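Local coordinates for protein TRAP-T family transporter, DctP (Periplasmic binding) subunit (Sulfitobacter sp. NAS-14.1, PDB 4PF8) that binds beta-D-galacturonate and, as the solute-binding subunit of a TRAP transporter, probably hands it over to the membrane components for uptake, at residues E43-E48 with E252-A257; I135-Y140 with P233-M238; K165-N170 with T186-A191; E192-I197 with T215-V220. One frame throughout, in Å; residues are numbered along the deposited sequence.

Contact 1: E43-E48 with E252-A257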
# COMPACT_ATOMS: atom_id res chain seq x y z
N GLU A 43 5.91 9.43 12.70
CA GLU A 43 6.54 10.39 13.60
C GLU A 43 6.00 10.23 15.01
O GLU A 43 6.74 10.36 15.97
CB GLU A 43 6.39 11.82 13.09
CG GLU A 43 7.12 12.05 11.77
CD GLU A 43 8.51 12.62 11.90
OE1 GLU A 43 9.10 12.57 13.01
OE2 GLU A 43 9.02 13.12 10.87
N ALA A 44 4.71 9.92 15.14
CA ALA A 44 4.08 9.75 16.45
C ALA A 44 4.65 8.52 17.12
O ALA A 44 4.87 8.52 18.34
CB ALA A 44 2.57 9.65 16.34
N PHE A 45 4.86 7.47 16.33
CA PHE A 45 5.48 6.24 16.81
C PHE A 45 6.86 6.53 17.39
O PHE A 45 7.16 6.18 18.53
CB PHE A 45 5.59 5.23 15.65
CG PHE A 45 6.49 4.07 15.95
CD1 PHE A 45 6.10 3.07 16.81
CD2 PHE A 45 7.74 3.97 15.35
CE1 PHE A 45 6.93 2.00 17.10
CE2 PHE A 45 8.58 2.90 15.63
CZ PHE A 45 8.17 1.91 16.51
N MSE A 46 7.70 7.19 16.60
CA MSE A 46 9.08 7.44 17.01
C MSE A 46 9.12 8.36 18.23
O MSE A 46 9.89 8.14 19.17
CB MSE A 46 9.86 8.07 15.86
CG MSE A 46 11.36 8.11 16.06
SE MSE A 46 12.13 6.30 16.19
CE MSE A 46 12.55 6.30 18.08
N GLU A 47 8.28 9.39 18.23
CA GLU A 47 8.16 10.27 19.40
C GLU A 47 7.79 9.51 20.66
O GLU A 47 8.36 9.75 21.74
CB GLU A 47 7.09 11.32 19.14
CG GLU A 47 7.56 12.46 18.30
CD GLU A 47 6.48 13.50 18.14
OE1 GLU A 47 6.15 13.81 16.97
OE2 GLU A 47 5.97 13.99 19.19
N GLU A 48 6.85 8.58 20.55
CA GLU A 48 6.41 7.85 21.73
C GLU A 48 7.52 6.94 22.25
O GLU A 48 7.72 6.84 23.45
CB GLU A 48 5.13 7.04 21.48
CG GLU A 48 4.66 6.31 22.74
CD GLU A 48 3.34 5.56 22.58
OE1 GLU A 48 3.11 4.60 23.35
OE2 GLU A 48 2.52 5.94 21.72
N GLU A 252 8.10 -4.03 24.56
CA GLU A 252 6.72 -3.73 24.92
C GLU A 252 6.37 -2.28 24.60
O GLU A 252 5.25 -1.99 24.14
CB GLU A 252 6.50 -4.02 26.40
CG GLU A 252 6.42 -5.50 26.71
CD GLU A 252 5.28 -6.18 25.98
OE1 GLU A 252 4.21 -5.55 25.81
OE2 GLU A 252 5.45 -7.36 25.58
N ILE A 253 7.31 -1.37 24.84
CA ILE A 253 7.11 0.03 24.50
C ILE A 253 6.89 0.17 22.99
O ILE A 253 6.01 0.90 22.55
CB ILE A 253 8.31 0.89 24.96
CG1 ILE A 253 8.21 1.15 26.46
CG2 ILE A 253 8.32 2.23 24.23
CD1 ILE A 253 9.53 1.59 27.11
N VAL A 254 7.69 -0.54 22.21
CA VAL A 254 7.57 -0.46 20.75
C VAL A 254 6.22 -0.99 20.26
O VAL A 254 5.58 -0.38 19.40
CB VAL A 254 8.74 -1.22 20.08
CG1 VAL A 254 8.46 -1.48 18.59
CG2 VAL A 254 10.02 -0.42 20.25
N LYS A 255 5.78 -2.11 20.80
CA LYS A 255 4.51 -2.68 20.40
C LYS A 255 3.35 -1.75 20.76
O LYS A 255 2.43 -1.56 19.96
CB LYS A 255 4.33 -4.07 21.01
CG LYS A 255 5.27 -5.08 20.37
CD LYS A 255 4.92 -6.53 20.70
CE LYS A 255 5.51 -7.47 19.65
NZ LYS A 255 5.80 -8.83 20.18
N THR A 256 3.41 -1.13 21.95
CA THR A 256 2.34 -0.22 22.38
C THR A 256 2.33 1.03 21.50
O THR A 256 1.28 1.49 21.04
CB THR A 256 2.53 0.18 23.84
OG1 THR A 256 2.36 -0.98 24.67
CG2 THR A 256 1.50 1.22 24.25
N ALA A 257 3.51 1.58 21.25
CA ALA A 257 3.63 2.76 20.41
C ALA A 257 3.16 2.46 18.99
O ALA A 257 2.55 3.31 18.34
CB ALA A 257 5.08 3.25 20.39
O HOH W 1 4.92 2.93 24.32
O HOH W 2 2.51 6.33 19.07

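Contact 2: I135-Y140 with P233-M238. With GTR (beta-D-galactopyranuronic acid), chain D.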
# COMPACT_ATOMS: atom_id res chain seq x y z
N ILE A 135 10.89 -9.59 9.49
CA ILE A 135 10.12 -8.36 9.59
C ILE A 135 9.09 -8.52 10.71
O ILE A 135 8.34 -9.49 10.73
CB ILE A 135 9.36 -8.09 8.27
CG1 ILE A 135 10.36 -7.92 7.14
CG2 ILE A 135 8.48 -6.86 8.40
CD1 ILE A 135 9.69 -7.90 5.75
N VAL A 136 9.09 -7.57 11.65
CA VAL A 136 8.16 -7.62 12.79
C VAL A 136 7.05 -6.60 12.55
O VAL A 136 7.28 -5.40 12.54
CB VAL A 136 8.90 -7.34 14.11
CG1 VAL A 136 7.92 -7.28 15.27
CG2 VAL A 136 9.95 -8.42 14.38
N ALA A 137 5.83 -7.09 12.37
CA ALA A 137 4.67 -6.24 12.11
C ALA A 137 4.16 -5.61 13.41
O ALA A 137 3.96 -6.30 14.42
CB ALA A 137 3.55 -7.06 11.47
N LEU A 138 4.00 -4.29 13.42
CA LEU A 138 3.52 -3.59 14.61
C LEU A 138 2.10 -3.06 14.46
O LEU A 138 1.44 -2.74 15.45
CB LEU A 138 4.44 -2.43 14.95
CG LEU A 138 5.90 -2.81 15.22
CD1 LEU A 138 6.71 -1.55 15.43
CD2 LEU A 138 6.01 -3.73 16.43
N GLY A 139 1.62 -2.98 13.23
CA GLY A 139 0.27 -2.53 12.99
C GLY A 139 0.03 -2.37 11.52
O GLY A 139 0.96 -2.25 10.73
N TYR A 140 -1.24 -2.41 11.14
CA TYR A 140 -1.65 -2.25 9.75
C TYR A 140 -2.32 -0.90 9.50
O TYR A 140 -3.42 -0.60 10.01
CB TYR A 140 -2.53 -3.44 9.29
CG TYR A 140 -1.80 -4.76 9.36
CD1 TYR A 140 -0.72 -5.01 8.51
CD2 TYR A 140 -2.17 -5.75 10.27
CE1 TYR A 140 -0.02 -6.19 8.58
CE2 TYR A 140 -1.48 -6.95 10.33
CZ TYR A 140 -0.40 -7.16 9.48
OH TYR A 140 0.31 -8.35 9.54
N PRO A 233 -3.39 -3.22 2.41
CA PRO A 233 -2.95 -2.71 3.72
C PRO A 233 -1.48 -2.37 3.72
O PRO A 233 -0.75 -2.87 2.87
CB PRO A 233 -3.17 -3.90 4.66
CG PRO A 233 -4.03 -4.86 3.89
CD PRO A 233 -3.73 -4.64 2.46
N GLU A 234 -1.07 -1.52 4.66
CA GLU A 234 0.33 -1.20 4.82
C GLU A 234 0.73 -1.63 6.21
O GLU A 234 -0.12 -1.74 7.10
CB GLU A 234 0.56 0.29 4.61
CG GLU A 234 -0.12 0.70 3.33
CD GLU A 234 0.41 1.95 2.72
OE1 GLU A 234 0.83 2.86 3.46
OE2 GLU A 234 0.37 2.03 1.46
N CYS A 235 2.00 -1.90 6.39
CA CYS A 235 2.47 -2.44 7.64
C CYS A 235 3.54 -1.54 8.22
O CYS A 235 4.55 -1.27 7.56
CB CYS A 235 2.98 -3.84 7.40
SG CYS A 235 3.55 -4.65 8.86
N LEU A 236 3.27 -1.03 9.42
CA LEU A 236 4.29 -0.40 10.24
C LEU A 236 5.08 -1.56 10.81
O LEU A 236 4.53 -2.42 11.50
CB LEU A 236 3.67 0.42 11.39
CG LEU A 236 4.71 0.90 12.41
CD1 LEU A 236 5.67 1.94 11.84
CD2 LEU A 236 3.99 1.45 13.65
N CYS A 237 6.36 -1.61 10.48
CA CYS A 237 7.14 -2.74 10.93
C CYS A 237 8.55 -2.38 11.26
O CYS A 237 9.06 -1.33 10.91
CB CYS A 237 7.17 -3.80 9.88
SG CYS A 237 7.80 -3.21 8.34
N MSE A 238 9.19 -3.32 11.93
CA MSE A 238 10.54 -3.16 12.38
C MSE A 238 11.37 -4.27 11.82
O MSE A 238 10.89 -5.38 11.61
CB MSE A 238 10.56 -3.23 13.90
CG MSE A 238 11.90 -3.05 14.52
SE MSE A 238 11.67 -2.26 16.29
CE MSE A 238 10.82 -0.77 15.65
C1 GTR D . 0.61 4.10 -2.21
C2 GTR D . 1.28 3.39 -1.09
C3 GTR D . 2.78 3.51 -1.29
C4 GTR D . 3.21 2.89 -2.62
C5 GTR D . 2.40 3.61 -3.70
C6 GTR D . 2.68 3.00 -5.07
O1 GTR D . -0.84 3.96 -2.11
O2 GTR D . 0.90 4.06 0.15
O3 GTR D . 3.41 2.74 -0.25
O4 GTR D . 2.86 1.50 -2.59
O5 GTR D . 0.98 3.54 -3.44
O6A GTR D . 1.71 3.02 -5.87
O6B GTR D . 3.85 2.66 -5.35

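Contact 3: K165-N170 with T186-A191. With GTR (beta-D-galactopyranuronic acid), chain D.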
# COMPACT_ATOMS: atom_id res chain seq x y z
N LYS A 165 -1.51 2.56 -21.55
CA LYS A 165 -0.23 2.30 -20.90
C LYS A 165 -0.35 2.71 -19.43
O LYS A 165 -0.50 3.89 -19.11
CB LYS A 165 0.91 3.07 -21.57
CG LYS A 165 1.27 2.57 -22.96
CD LYS A 165 2.31 3.45 -23.64
CE LYS A 165 2.70 2.85 -24.98
NZ LYS A 165 3.48 3.81 -25.82
N VAL A 166 -0.33 1.73 -18.55
CA VAL A 166 -0.64 1.94 -17.14
C VAL A 166 0.57 1.53 -16.29
O VAL A 166 1.07 0.42 -16.42
CB VAL A 166 -1.87 1.10 -16.71
CG1 VAL A 166 -2.23 1.40 -15.25
CG2 VAL A 166 -3.08 1.39 -17.61
N ARG A 167 1.02 2.44 -15.45
CA ARG A 167 2.07 2.10 -14.49
C ARG A 167 1.45 1.27 -13.38
O ARG A 167 0.34 1.54 -12.94
CB ARG A 167 2.70 3.34 -13.89
CG ARG A 167 3.67 3.07 -12.77
CD ARG A 167 2.97 3.08 -11.41
NE ARG A 167 3.92 2.82 -10.33
CZ ARG A 167 3.60 2.82 -9.04
NH1 ARG A 167 2.36 3.07 -8.63
NH2 ARG A 167 4.52 2.57 -8.14
N VAL A 168 2.20 0.26 -12.93
CA VAL A 168 1.83 -0.52 -11.77
C VAL A 168 3.01 -0.58 -10.79
O VAL A 168 4.14 -0.26 -11.16
CB VAL A 168 1.41 -1.94 -12.15
CG1 VAL A 168 0.13 -1.89 -12.98
CG2 VAL A 168 2.51 -2.68 -12.90
N MSE A 169 2.72 -0.97 -9.56
CA MSE A 169 3.75 -1.28 -8.57
C MSE A 169 4.50 -2.55 -8.94
O MSE A 169 4.10 -3.29 -9.83
CB MSE A 169 3.11 -1.53 -7.20
CG MSE A 169 2.56 -0.35 -6.54
SE MSE A 169 2.07 -0.83 -4.71
CE MSE A 169 0.27 -1.50 -4.96
N ASN A 170 5.58 -2.80 -8.21
CA ASN A 170 6.41 -3.98 -8.44
C ASN A 170 5.84 -5.26 -7.82
O ASN A 170 6.33 -5.76 -6.80
CB ASN A 170 7.82 -3.70 -7.92
CG ASN A 170 8.46 -2.52 -8.62
OD1 ASN A 170 8.55 -1.42 -8.06
ND2 ASN A 170 8.89 -2.73 -9.85
N THR A 186 3.46 -1.34 -16.97
CA THR A 186 4.87 -1.08 -16.77
C THR A 186 5.10 -0.93 -15.27
O THR A 186 4.62 0.02 -14.68
CB THR A 186 5.30 0.23 -17.45
OG1 THR A 186 5.10 0.13 -18.86
CG2 THR A 186 6.79 0.47 -17.24
N PRO A 187 5.83 -1.88 -14.66
CA PRO A 187 6.23 -1.76 -13.25
C PRO A 187 7.21 -0.60 -13.14
O PRO A 187 8.16 -0.51 -13.93
CB PRO A 187 6.90 -3.10 -12.94
CG PRO A 187 6.50 -4.01 -14.07
CD PRO A 187 6.31 -3.14 -15.25
N MSE A 188 6.97 0.32 -12.22
CA MSE A 188 7.82 1.50 -12.07
C MSE A 188 7.75 1.98 -10.63
O MSE A 188 6.68 2.02 -10.01
CB MSE A 188 7.33 2.62 -12.99
CG MSE A 188 8.16 3.89 -12.96
SE MSE A 188 7.35 5.24 -14.14
CE MSE A 188 6.79 4.05 -15.44
N ALA A 189 8.90 2.36 -10.08
CA ALA A 189 8.93 2.98 -8.77
C ALA A 189 8.02 4.20 -8.66
O ALA A 189 7.90 5.00 -9.60
CB ALA A 189 10.37 3.37 -8.41
N PHE A 190 7.38 4.35 -7.50
CA PHE A 190 6.39 5.40 -7.26
C PHE A 190 6.93 6.80 -7.57
O PHE A 190 6.22 7.61 -8.15
CB PHE A 190 5.93 5.31 -5.80
CG PHE A 190 4.73 6.14 -5.45
CD1 PHE A 190 3.55 6.07 -6.16
CD2 PHE A 190 4.77 6.92 -4.32
CE1 PHE A 190 2.46 6.81 -5.79
CE2 PHE A 190 3.65 7.64 -3.91
CZ PHE A 190 2.50 7.58 -4.66
N ALA A 191 8.18 7.09 -7.21
CA ALA A 191 8.73 8.42 -7.35
C ALA A 191 8.89 8.83 -8.81
O ALA A 191 8.98 10.03 -9.09
CB ALA A 191 10.09 8.49 -6.64
C1 GTR D . 0.61 4.10 -2.21
C2 GTR D . 1.28 3.39 -1.09
C3 GTR D . 2.78 3.51 -1.29
C4 GTR D . 3.21 2.89 -2.62
C5 GTR D . 2.40 3.61 -3.70
C6 GTR D . 2.68 3.00 -5.07
O1 GTR D . -0.84 3.96 -2.11
O2 GTR D . 0.90 4.06 0.15
O3 GTR D . 3.41 2.74 -0.25
O4 GTR D . 2.86 1.50 -2.59
O5 GTR D . 0.98 3.54 -3.44
O6A GTR D . 1.71 3.02 -5.87
O6B GTR D . 3.85 2.66 -5.35

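Contact 4: E192-I197 with T215-V220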
# COMPACT_ATOMS: atom_id res chain seq x y z
N GLU A 192 8.89 7.88 -9.75
CA GLU A 192 9.09 8.19 -11.16
C GLU A 192 7.78 8.40 -11.91
O GLU A 192 7.77 8.83 -13.07
CB GLU A 192 9.92 7.06 -11.81
CG GLU A 192 11.20 6.74 -11.01
CD GLU A 192 12.08 7.94 -10.74
OE1 GLU A 192 12.37 8.22 -9.55
OE2 GLU A 192 12.50 8.62 -11.69
N VAL A 193 6.67 8.14 -11.26
CA VAL A 193 5.39 8.15 -11.96
C VAL A 193 5.01 9.56 -12.46
O VAL A 193 4.53 9.71 -13.59
CB VAL A 193 4.28 7.59 -11.06
CG1 VAL A 193 2.92 7.70 -11.74
CG2 VAL A 193 4.58 6.12 -10.68
N TYR A 194 5.19 10.59 -11.65
CA TYR A 194 4.75 11.92 -12.04
C TYR A 194 5.36 12.34 -13.38
O TYR A 194 4.65 12.80 -14.28
CB TYR A 194 5.10 12.95 -10.96
CG TYR A 194 4.82 14.37 -11.38
CD1 TYR A 194 3.54 14.89 -11.31
CD2 TYR A 194 5.84 15.18 -11.86
CE1 TYR A 194 3.28 16.19 -11.69
CE2 TYR A 194 5.59 16.47 -12.24
CZ TYR A 194 4.31 16.97 -12.16
OH TYR A 194 4.06 18.28 -12.53
N GLN A 195 6.67 12.19 -13.51
CA GLN A 195 7.32 12.59 -14.74
C GLN A 195 6.86 11.76 -15.93
O GLN A 195 6.73 12.29 -17.04
CB GLN A 195 8.84 12.51 -14.62
CG GLN A 195 9.45 13.67 -13.85
CD GLN A 195 9.26 14.99 -14.54
OE1 GLN A 195 9.20 15.07 -15.77
NE2 GLN A 195 9.15 16.05 -13.75
N SER A 196 6.62 10.48 -15.72
CA SER A 196 6.18 9.61 -16.79
C SER A 196 4.78 9.95 -17.26
O SER A 196 4.51 9.88 -18.46
CB SER A 196 6.30 8.14 -16.39
OG SER A 196 7.66 7.72 -16.55
N ILE A 197 3.90 10.31 -16.34
CA ILE A 197 2.57 10.78 -16.76
C ILE A 197 2.67 12.17 -17.40
O ILE A 197 2.08 12.45 -18.46
CB ILE A 197 1.55 10.81 -15.62
CG1 ILE A 197 1.37 9.41 -15.02
CG2 ILE A 197 0.22 11.36 -16.12
CD1 ILE A 197 0.43 9.34 -13.83
N THR A 215 0.99 13.63 -4.67
CA THR A 215 2.09 13.49 -5.64
C THR A 215 1.93 14.41 -6.84
O THR A 215 2.79 14.43 -7.73
CB THR A 215 2.12 12.09 -6.21
OG1 THR A 215 0.85 11.81 -6.82
CG2 THR A 215 2.44 11.06 -5.12
N SER A 216 0.82 15.14 -6.88
CA SER A 216 0.45 15.96 -8.02
C SER A 216 0.10 15.16 -9.27
O SER A 216 -0.01 15.73 -10.36
CB SER A 216 1.52 17.00 -8.35
OG SER A 216 1.72 17.89 -7.26
N HIS A 217 -0.08 13.85 -9.16
CA HIS A 217 -0.50 13.08 -10.33
C HIS A 217 -1.80 13.65 -10.88
O HIS A 217 -2.04 13.59 -12.09
CB HIS A 217 -0.67 11.60 -10.03
CG HIS A 217 0.60 10.90 -9.68
ND1 HIS A 217 0.63 9.59 -9.24
CD2 HIS A 217 1.89 11.34 -9.66
CE1 HIS A 217 1.89 9.26 -8.96
NE2 HIS A 217 2.66 10.31 -9.19
N PHE A 218 -2.65 14.18 -10.01
CA PHE A 218 -3.95 14.69 -10.45
C PHE A 218 -3.82 15.91 -11.33
O PHE A 218 -4.76 16.23 -12.04
CB PHE A 218 -4.85 15.00 -9.27
CG PHE A 218 -4.56 16.30 -8.57
CD1 PHE A 218 -3.47 16.42 -7.73
CD2 PHE A 218 -5.39 17.40 -8.73
CE1 PHE A 218 -3.20 17.60 -7.07
CE2 PHE A 218 -5.13 18.60 -8.05
CZ PHE A 218 -4.03 18.69 -7.23
N GLU A 219 -2.67 16.56 -11.32
CA GLU A 219 -2.45 17.71 -12.19
C GLU A 219 -2.11 17.30 -13.61
O GLU A 219 -2.20 18.13 -14.53
CB GLU A 219 -1.35 18.62 -11.62
CG GLU A 219 -1.74 19.24 -10.28
CD GLU A 219 -0.68 20.16 -9.70
OE1 GLU A 219 -1.00 20.91 -8.75
OE2 GLU A 219 0.47 20.13 -10.18
N VAL A 220 -1.67 16.07 -13.80
CA VAL A 220 -1.24 15.60 -15.12
C VAL A 220 -2.09 14.43 -15.66
O VAL A 220 -1.94 14.04 -16.82
CB VAL A 220 0.26 15.23 -15.12
CG1 VAL A 220 1.13 16.50 -14.98
CG2 VAL A 220 0.60 14.27 -14.02
O HOH W 3 5.44 10.27 -8.69
O HOH W 4 1.81 19.55 -12.48

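Contact 1: E43-E48 with E252-A257
E48 lies lengthwise over A257. Its chain is extended throughout, with CG anti to the backbone N (chi1 -178°), and that stretch carries the carboxylate across to the facing helix, where CD rests 3.6 Å from A257 CB. OE1 comes 3.5 Å from A257 CA and also brushes the CG2 methyl of T256. No direct hydrogen bond spans the two segments; water does the polar work. One water donates both to E48 OE1 (2.6 Å) and to the backbone O of I253 (2.9 Å), and a second water sits between E48 OE2 and A257 O. OE1 is gripped further by the side-chain amide of N260, farther along the same partner helix. Helices 37-52 and 248-282 pass here nearly antiparallel, at 150° with the axes of the short segments 9.3 Å apart, and both lie against the five-stranded sheet of their lobe. An alanine in place of E48 would probably leave the N260 amide and the water on I253 without their carboxylate acceptor, and would strip cover from the A257 methyl. One helical turn before E48, F45 comes in edge-on. The ring points the rim atom CE1 at the backbone O of V254, 3.6 Å away and near the ring plane, while neighbouring CD1 meets A257 CB at 3.7 Å. At the far end of the ring, CZ touches CG1 of V254. The same phenyl packs on L138, L236 and M238 of the sheet, and meets the ring of F84 with the two planes inclined at about 55°.

Contact 2: I135-Y140 with P233-M238
A classic beta bulge, with L138 and G139 both facing L236, interrupts the antiparallel pairing of strand 135-141, an outermost strand of the five-stranded sheet, with strand 234-239, which carries E234 of the galacturonate pocket. L236 O takes a short bond from L138 N (2.7 Å), the donor lying nearly in line with the carbonyl, and a weak one from G139 N (3.4 Å). L236 N answers to G139 O at 2.9 Å. Before the bulge, V136 and M238 form a hydrogen-bonded pair, V136 N reaching M238 O at 2.8 Å with an almost straight N-H...O angle of 175°. On one face of the sheet I135 CG2 covers CB of C237, while C235 holds SG anti to its own nitrogen (chi1 -178°), which lays the sulfur 3.6 Å from A137 CB. That sulfur also makes an oblique sulfur-aromatic contact with Y140, 4.9 Å from the ring centroid, and the edge of the ring faces E234 O. The Y140 hydroxyl is tied to G123 O. On the side of L236 and M238, L138 CD1 meets the selenomethionine methyl CE of M238, and both side chains pack against F45 of helix 37-52. Turned away from strand 135-141, E234 extends its carboxylate to the sugar, and O2 of the galacturonate donates to OE2 in a very short bond of 2.5 Å. The bulged antiparallel pair thus forms one edge of the five-stranded sheet, with E234 at the start of its strand lining the galacturonate pocket.

Contact 3: K165-N170 with T186-A191
V166 starts the parallel pairing with strand 184-187 by accepting T186 N at its carbonyl O. R167 follows and carries the contact. A bend at chi2 (-92°) turns its guanidinium back over the segment 186-191, where NE and NH2 grip M188 O side-on, each at 2.9 Å, with that oxygen almost in the guanidinium plane. NH2 also donates to O6B of the galacturonate, while NH1 reaches O6A at 2.8 Å with an N-H...O angle of 178°; the carboxylate is thus met end-on by two nearly straight bonds. The M188 carbonyl is the second shell here, fixing the rotation of the guanidinium and probably steadying its charge. V168 N donates to T186 O at 3.0 Å from well above the carbonyl plane, and V168 O receives M188 N almost head-on at 3.1 Å. V168 CG2 leans on the ring of P187. M169, a selenomethionine, places its backbone N over one guanidinium face and brings SE to 3.2 Å from O4 of the sugar. N170 crosses P187 at about a right angle, its ND2 against CB. Past M188 the chain brings in F190, whose ring lays one face over the sugar, C5 standing 3.6 Å above its plane, and turns its edge to R167 NH1. The strands belong to a beta-alpha-beta unit through helix 172-179, and the arginine pairing with the ligand's carboxylate is the hallmark of TRAP solute-binding proteins.

Contact 4: E192-I197 with T215-V220
T215 turns its carbonyl O toward CD1 of Y194, while its OG1 accepts H217 N at 3.2 Å in an ST turn and is itself bonded to S211 O. S216, with positive phi (67°), presents its O to the edge of the Y194 ring, 3.6 Å from CE1. The H217 imidazole comes next, sandwiched between two unlike groups: T215 OG1 over one face, and V193 CG1 over the opposite one, 3.4 Å from CE1. NE2 bonds at 2.8 Å to a water in the ring plane, and the same water accepts Y194 N at 3.0 Å; ND1 is bonded to the hydroxyl of Y149. Replacing H217 with an alanine would probably leave that water and the Y149 hydroxyl each short of a partner and open a gap beside V193. E219 OE2 is joined to Y194 OH through another water, which lies 2.6 Å from the hydroxyl. V220 closes the segment with CG2 against I197 CG2 (3.6 Å) and CG1 near Y194 CE1. The pair thus sets helix 193-198 against the short helical turn 217-220, with Y212 of helix 209-214 packing on H217 and S196 touching M188 just beyond strand 184-187.

How the contacts relate
Contacts 1 and 2 form one continuous core: V254 CG1 meets L138 CD1 at 3.6 Å, and F45 CZ touches M238 CE at 3.9 Å. Across the chain's centre, contacts 3 and 4 make a second cluster, with R167 NE against V193 CG2 at 3.4 Å and F190 CZ against T215 CG2 at 3.5 Å. Between the clusters lies the galacturonate. Contact 2 meets its O2, contact 3 its carboxylate and one sugar face, while the nearest atoms of these two contacts stay about 7 Å apart, so the ligand bridges them. Contact 4 backs the pocket, the V193 side chain being about 6 Å from the sugar; contacts 1 and 3 have centres about 32 Å apart.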